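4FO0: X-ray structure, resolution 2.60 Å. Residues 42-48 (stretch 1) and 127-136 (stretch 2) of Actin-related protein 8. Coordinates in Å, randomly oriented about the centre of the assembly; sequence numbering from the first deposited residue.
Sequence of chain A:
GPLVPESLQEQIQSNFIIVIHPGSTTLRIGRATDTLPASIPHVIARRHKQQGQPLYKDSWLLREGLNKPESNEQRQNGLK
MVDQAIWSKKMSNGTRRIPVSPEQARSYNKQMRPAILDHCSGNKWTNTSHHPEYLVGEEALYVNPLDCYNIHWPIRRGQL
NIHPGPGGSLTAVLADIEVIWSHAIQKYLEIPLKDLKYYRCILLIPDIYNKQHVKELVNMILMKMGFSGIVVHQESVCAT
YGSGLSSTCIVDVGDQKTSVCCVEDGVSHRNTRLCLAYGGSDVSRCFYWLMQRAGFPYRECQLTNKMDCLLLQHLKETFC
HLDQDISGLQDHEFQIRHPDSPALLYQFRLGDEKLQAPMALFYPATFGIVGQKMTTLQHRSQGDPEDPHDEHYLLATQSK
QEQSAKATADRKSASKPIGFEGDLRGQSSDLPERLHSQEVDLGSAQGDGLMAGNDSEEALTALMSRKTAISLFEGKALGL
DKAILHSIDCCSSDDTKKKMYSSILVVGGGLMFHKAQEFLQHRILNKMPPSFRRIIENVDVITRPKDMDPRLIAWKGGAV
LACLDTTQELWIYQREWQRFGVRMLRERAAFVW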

ATOM      1  N   HIS A  42      -3.569  -1.765  -9.913  1.00 31.56           N
ATOM      2  CA  HIS A  42      -2.443  -2.348 -10.610  1.00 27.27           C
ATOM      3  C   HIS A  42      -2.717  -3.823 -10.887  1.00 35.78           C
ATOM      4  O   HIS A  42      -2.153  -4.721 -10.241  1.00 35.14           O
ATOM      5  CB  HIS A  42      -1.210  -2.168  -9.749  1.00 32.12           C
ATOM      6  CG  HIS A  42       0.057  -2.425 -10.475  1.00 35.77           C
ATOM      7  ND1 HIS A  42       0.813  -3.556 -10.265  1.00 47.97           N
ATOM      8  CD2 HIS A  42       0.691  -1.714 -11.431  1.00 36.31           C
ATOM      9  CE1 HIS A  42       1.867  -3.522 -11.057  1.00 47.14           C
ATOM     10  NE2 HIS A  42       1.820  -2.410 -11.768  1.00 32.89           N
ATOM     11  N   VAL A  43      -3.607  -4.061 -11.844  1.00 29.26           N
ATOM     12  CA  VAL A  43      -4.180  -5.382 -12.078  1.00 30.99           C
ATOM     13  C   VAL A  43      -4.555  -5.536 -13.550  1.00 34.73           C
ATOM     14  O   VAL A  43      -4.798  -4.547 -14.249  1.00 30.08           O
ATOM     15  CB  VAL A  43      -5.447  -5.583 -11.231  1.00 37.75           C
ATOM     16  CG1 VAL A  43      -6.491  -4.534 -11.607  1.00 32.58           C
ATOM     17  CG2 VAL A  43      -6.012  -7.019 -11.392  1.00 27.75           C
ATOM     18  N   ILE A  44      -4.593  -6.778 -14.021  1.00 23.51           N
ATOM     19  CA  ILE A  44      -4.901  -7.040 -15.416  1.00 27.08           C
ATOM     20  C   ILE A  44      -5.720  -8.320 -15.557  1.00 36.76           C
ATOM     21  O   ILE A  44      -5.460  -9.326 -14.890  1.00 36.26           O
ATOM     22  CB  ILE A  44      -3.621  -7.132 -16.292  1.00 33.30           C
ATOM     23  CG1 ILE A  44      -3.990  -7.488 -17.730  1.00 32.77           C
ATOM     24  CG2 ILE A  44      -2.678  -8.186 -15.773  1.00 33.13           C
ATOM     25  CD1 ILE A  44      -2.845  -7.392 -18.698  1.00 25.33           C
ATOM     26  N   ALA A  45      -6.730  -8.267 -16.412  1.00 32.09           N
ATOM     27  CA  ALA A  45      -7.503  -9.458 -16.746  1.00 38.23           C
ATOM     28  C   ALA A  45      -7.103  -9.941 -18.134  1.00 39.86           C
ATOM     29  O   ALA A  45      -7.076  -9.169 -19.093  1.00 40.27           O
ATOM     30  CB  ALA A  45      -8.996  -9.169 -16.696  1.00 33.77           C
ATOM     31  N   ARG A  46      -6.783 -11.221 -18.230  1.00 37.78           N
ATOM     32  CA  ARG A  46      -6.366 -11.794 -19.487  1.00 27.71           C
ATOM     33  C   ARG A  46      -7.362 -12.851 -19.889  1.00 43.67           C
ATOM     34  O   ARG A  46      -7.753 -13.686 -19.060  1.00 40.26           O
ATOM     35  CB  ARG A  46      -4.977 -12.394 -19.359  1.00 38.89           C
ATOM     36  CG  ARG A  46      -3.873 -11.362 -19.394  1.00 35.84           C
ATOM     37  CD  ARG A  46      -2.561 -12.017 -19.734  1.00 37.45           C
ATOM     38  NE  ARG A  46      -1.467 -11.057 -19.885  1.00 42.95           N
ATOM     39  CZ  ARG A  46      -1.262 -10.304 -20.959  1.00 38.41           C
ATOM     40  NH1 ARG A  46      -2.098 -10.365 -21.990  1.00 52.65           N
ATOM     41  NH2 ARG A  46      -0.227  -9.479 -20.991  1.00 42.50           N
ATOM     42  N   ARG A  47      -7.777 -12.809 -21.157  1.00 45.27           N
ATOM     43  CA  ARG A  47      -8.747 -13.769 -21.671  1.00 49.85           C
ATOM     44  C   ARG A  47      -8.139 -15.152 -21.756  1.00 51.22           C
ATOM     45  O   ARG A  47      -6.921 -15.304 -21.775  1.00 62.88           O
ATOM     46  CB  ARG A  47      -9.281 -13.356 -23.042  1.00 48.46           C
ATOM     47  CG  ARG A  47     -10.530 -14.131 -23.455  1.00 54.04           C
ATOM     48  CD  ARG A  47     -11.040 -13.718 -24.824  1.00 56.39           C
ATOM     49  NE  ARG A  47     -12.334 -13.043 -24.760  1.00 68.59           N
ATOM     50  CZ  ARG A  47     -13.503 -13.670 -24.676  1.00 76.17           C
ATOM     51  NH1 ARG A  47     -13.545 -14.995 -24.637  1.00 60.41           N
ATOM     52  NH2 ARG A  47     -14.631 -12.973 -24.617  1.00 86.98           N
ATOM     53  N   HIS A  48      -8.996 -16.164 -21.778  1.00 73.56           N
ATOM     54  CA  HIS A  48      -8.555 -17.513 -22.092  1.00 81.14           C
ATOM     55  C   HIS A  48      -8.368 -17.616 -23.592  1.00 85.98           C
ATOM     56  O   HIS A  48      -8.983 -16.861 -24.347  1.00 80.24           O
ATOM     57  CB  HIS A  48      -9.592 -18.526 -21.648  1.00 63.78           C
ATOM     58  CG  HIS A  48      -9.692 -18.662 -20.168  1.00 69.46           C
ATOM     59  ND1 HIS A  48      -8.905 -17.927 -19.307  1.00 55.57           N
ATOM     60  CD2 HIS A  48     -10.474 -19.446 -19.389  1.00 65.31           C
ATOM     61  CE1 HIS A  48      -9.202 -18.253 -18.063  1.00 70.12           C
ATOM     62  NE2 HIS A  48     -10.149 -19.176 -18.084  1.00 64.92           N
ATOM     63  N   ASN A 127     -17.954  -4.681 -20.095  1.00 50.16           N
ATOM     64  CA  ASN A 127     -18.407  -5.395 -21.275  1.00 55.61           C
ATOM     65  C   ASN A 127     -17.273  -6.092 -22.014  1.00 50.48           C
ATOM     66  O   ASN A 127     -16.277  -5.473 -22.390  1.00 42.54           O
ATOM     67  CB  ASN A 127     -19.184  -4.497 -22.229  1.00 50.54           C
ATOM     68  CG  ASN A 127     -19.667  -5.250 -23.447  1.00 55.64           C
ATOM     69  OD1 ASN A 127     -20.605  -6.049 -23.370  1.00 67.42           O
ATOM     70  ND2 ASN A 127     -19.010  -5.026 -24.574  1.00 64.65           N
ATOM     71  N   THR A 128     -17.442  -7.387 -22.222  1.00 39.25           N
ATOM     72  CA  THR A 128     -16.439  -8.186 -22.900  1.00 55.08           C
ATOM     73  C   THR A 128     -17.035  -8.883 -24.128  1.00 60.72           C
ATOM     74  O   THR A 128     -16.530  -9.916 -24.576  1.00 49.94           O
ATOM     75  CB  THR A 128     -15.862  -9.245 -21.947  1.00 53.27           C
ATOM     76  OG1 THR A 128     -16.853 -10.249 -21.697  1.00 49.89           O
ATOM     77  CG2 THR A 128     -15.446  -8.608 -20.627  1.00 47.40           C
ATOM     78  N   SER A 129     -18.116  -8.318 -24.662  1.00 62.00           N
ATOM     79  CA  SER A 129     -18.787  -8.877 -25.836  1.00 68.33           C
ATOM     80  C   SER A 129     -17.839  -9.018 -27.029  1.00 66.04           C
ATOM     81  O   SER A 129     -17.853 -10.023 -27.740  1.00 64.74           O
ATOM     82  CB  SER A 129     -19.988  -8.014 -26.223  1.00 62.73           C
ATOM     83  OG  SER A 129     -21.034  -8.148 -25.275  1.00 73.90           O
ATOM     84  N   HIS A 130     -17.014  -7.998 -27.227  1.00 61.10           N
ATOM     85  CA  HIS A 130     -16.021  -7.967 -28.289  1.00 35.60           C
ATOM     86  C   HIS A 130     -14.750  -8.758 -27.971  1.00 57.24           C
ATOM     87  O   HIS A 130     -13.735  -8.579 -28.631  1.00 66.57           O
ATOM     88  CB  HIS A 130     -15.631  -6.520 -28.542  1.00 43.35           C
ATOM     89  CG  HIS A 130     -15.132  -5.820 -27.321  1.00 66.41           C
ATOM     90  ND1 HIS A 130     -15.857  -5.763 -26.151  1.00 60.94           N
ATOM     91  CD2 HIS A 130     -13.974  -5.161 -27.080  1.00 63.11           C
ATOM     92  CE1 HIS A 130     -15.171  -5.092 -25.244  1.00 74.09           C
ATOM     93  NE2 HIS A 130     -14.025  -4.715 -25.783  1.00 64.66           N
ATOM     94  N   HIS A 131     -14.796  -9.607 -26.950  1.00 57.86           N
ATOM     95  CA  HIS A 131     -13.670 -10.484 -26.612  1.00 65.07           C
ATOM     96  C   HIS A 131     -12.282  -9.840 -26.551  1.00 58.71           C
ATOM     97  O   HIS A 131     -11.368 -10.313 -27.220  1.00 63.03           O
ATOM     98  CB  HIS A 131     -13.601 -11.645 -27.599  1.00 61.69           C
ATOM     99  CG  HIS A 131     -14.871 -12.422 -27.697  1.00 81.99           C
ATOM    100  ND1 HIS A 131     -16.045 -11.999 -27.113  1.00 84.10           N
ATOM    101  CD2 HIS A 131     -15.153 -13.599 -28.303  1.00 71.37           C
ATOM    102  CE1 HIS A 131     -16.999 -12.880 -27.357  1.00 80.22           C
ATOM    103  NE2 HIS A 131     -16.482 -13.860 -28.077  1.00 88.81           N
ATOM    104  N   PRO A 132     -12.106  -8.794 -25.728  1.00 55.16           N
ATOM    105  CA  PRO A 132     -10.774  -8.201 -25.565  1.00 48.18           C
ATOM    106  C   PRO A 132      -9.783  -9.265 -25.114  1.00 54.37           C
ATOM    107  O   PRO A 132     -10.172 -10.157 -24.358  1.00 55.91           O
ATOM    108  CB  PRO A 132     -10.978  -7.204 -24.427  1.00 45.74           C
ATOM    109  CG  PRO A 132     -12.428  -6.959 -24.370  1.00 48.07           C
ATOM    110  CD  PRO A 132     -13.078  -8.226 -24.783  1.00 61.70           C
ATOM    111  N   GLU A 133      -8.532  -9.193 -25.557  1.00 46.90           N
ATOM    112  CA  GLU A 133      -7.541 -10.150 -25.071  1.00 52.07           C
ATOM    113  C   GLU A 133      -7.218  -9.873 -23.617  1.00 48.05           C
ATOM    114  O   GLU A 133      -6.800 -10.774 -22.885  1.00 43.59           O
ATOM    115  CB  GLU A 133      -6.239 -10.056 -25.844  1.00 60.31           C
ATOM    116  CG  GLU A 133      -6.315 -10.383 -27.295  1.00 98.47           C
ATOM    117  CD  GLU A 133      -5.016 -10.032 -27.982  1.00148.03           C
ATOM    118  OE1 GLU A 133      -4.037  -9.723 -27.260  1.00124.69           O
ATOM    119  OE2 GLU A 133      -4.972 -10.051 -29.230  1.00166.22           O
ATOM    120  N   TYR A 134      -7.373  -8.613 -23.215  1.00 40.92           N
ATOM    121  CA  TYR A 134      -7.144  -8.231 -21.832  1.00 35.95           C
ATOM    122  C   TYR A 134      -7.878  -6.967 -21.408  1.00 47.17           C
ATOM    123  O   TYR A 134      -8.390  -6.200 -22.232  1.00 45.21           O
ATOM    124  CB  TYR A 134      -5.655  -8.043 -21.568  1.00 37.66           C
ATOM    125  CG  TYR A 134      -5.059  -6.898 -22.340  1.00 41.43           C
ATOM    126  CD1 TYR A 134      -4.253  -7.127 -23.445  1.00 50.90           C
ATOM    127  CD2 TYR A 134      -5.311  -5.582 -21.973  1.00 46.69           C
ATOM    128  CE1 TYR A 134      -3.698  -6.082 -24.153  1.00 42.15           C
ATOM    129  CE2 TYR A 134      -4.770  -4.528 -22.685  1.00 43.14           C
ATOM    130  CZ  TYR A 134      -3.964  -4.783 -23.775  1.00 47.40           C
ATOM    131  OH  TYR A 134      -3.417  -3.737 -24.486  1.00 47.66           O
ATOM    132  N   LEU A 135      -7.899  -6.755 -20.098  1.00 39.56           N
ATOM    133  CA  LEU A 135      -8.496  -5.575 -19.521  1.00 31.31           C
ATOM    134  C   LEU A 135      -7.575  -5.094 -18.440  1.00 36.35           C
ATOM    135  O   LEU A 135      -6.853  -5.882 -17.830  1.00 45.36           O
ATOM    136  CB  LEU A 135      -9.889  -5.906 -18.969  1.00 38.16           C
ATOM    137  CG  LEU A 135     -10.868  -6.157 -20.120  1.00 38.23           C
ATOM    138  CD1 LEU A 135     -11.808  -7.282 -19.823  1.00 35.30           C
ATOM    139  CD2 LEU A 135     -11.625  -4.893 -20.422  1.00 39.35           C
ATOM    140  N   VAL A 136      -7.588  -3.793 -18.202  1.00 40.93           N
ATOM    141  CA  VAL A 136      -6.649  -3.212 -17.266  1.00 41.36           C
ATOM    142  C   VAL A 136      -7.326  -2.388 -16.192  1.00 35.93           C
ATOM    143  O   VAL A 136      -8.345  -1.755 -16.433  1.00 40.59           O
ATOM    144  CB  VAL A 136      -5.636  -2.335 -18.007  1.00 38.17           C
ATOM    145  CG1 VAL A 136      -4.706  -1.631 -17.016  1.00 34.03           C
ATOM    146  CG2 VAL A 136      -4.850  -3.189 -18.955  1.00 35.70           C
TER

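The contact is built first from backbone. Ala 45 and Leu 135 form a hydrogen-bonded antiparallel pair: Ala 45 N donates to Leu 135 O at 2.8 Å, and Leu 135 N returns the bond to Ala 45 O at 2.7 Å, though the position of that oxygen is less certain. Two residues on along stretch 1, Arg 47 N donates to Glu 133 O at 2.8 Å with an almost straight N-H...O angle of 178°, carrying the ladder past the end of strand 134-136. The two strand axes run at 172°, close to ideally antiparallel, and approach within 4.5 Å.

The non-hydrogen-bonded pairs Ile 44 with Val 136 and Arg 46 with Tyr 134 flank the Ala 45 and Leu 135 pair, with CA atoms 4.6 and 4.3 Å apart respectively. Here CA-H groups face carbonyls, as in Ile 44 CA to Leu 135 O at 3.3 Å.

Strand alternation then sorts the side chains. Ala 45 and Leu 135 share one face, their CB atoms 4.1 Å apart. The other face carries Ile 44, Arg 46, Tyr 134 and Val 136; there, Ile 44 CD1 packs diagonally against Tyr 134 CB at 4.1 Å, and Arg 46 NH1 lies 4.2 Å from Tyr 134 CD1, meeting the ring obliquely.

At the end of strand 44-47, Arg 47 has the largest area covered by the other stretch, 115 Å². Its side chain reaches to the type I turn from Thr 128 to His 131, which is closed by His 131 N donating to Thr 128 O at 3.0 Å. The guanidinium lies over one face of the His 131 ring; Arg 47 NH2 comes within 3.0 Å of His 131 ND1, but the angle is too poor for a hydrogen bond. The rule is economical: backbone sets the register, and one long side chain extends the contact to the turn.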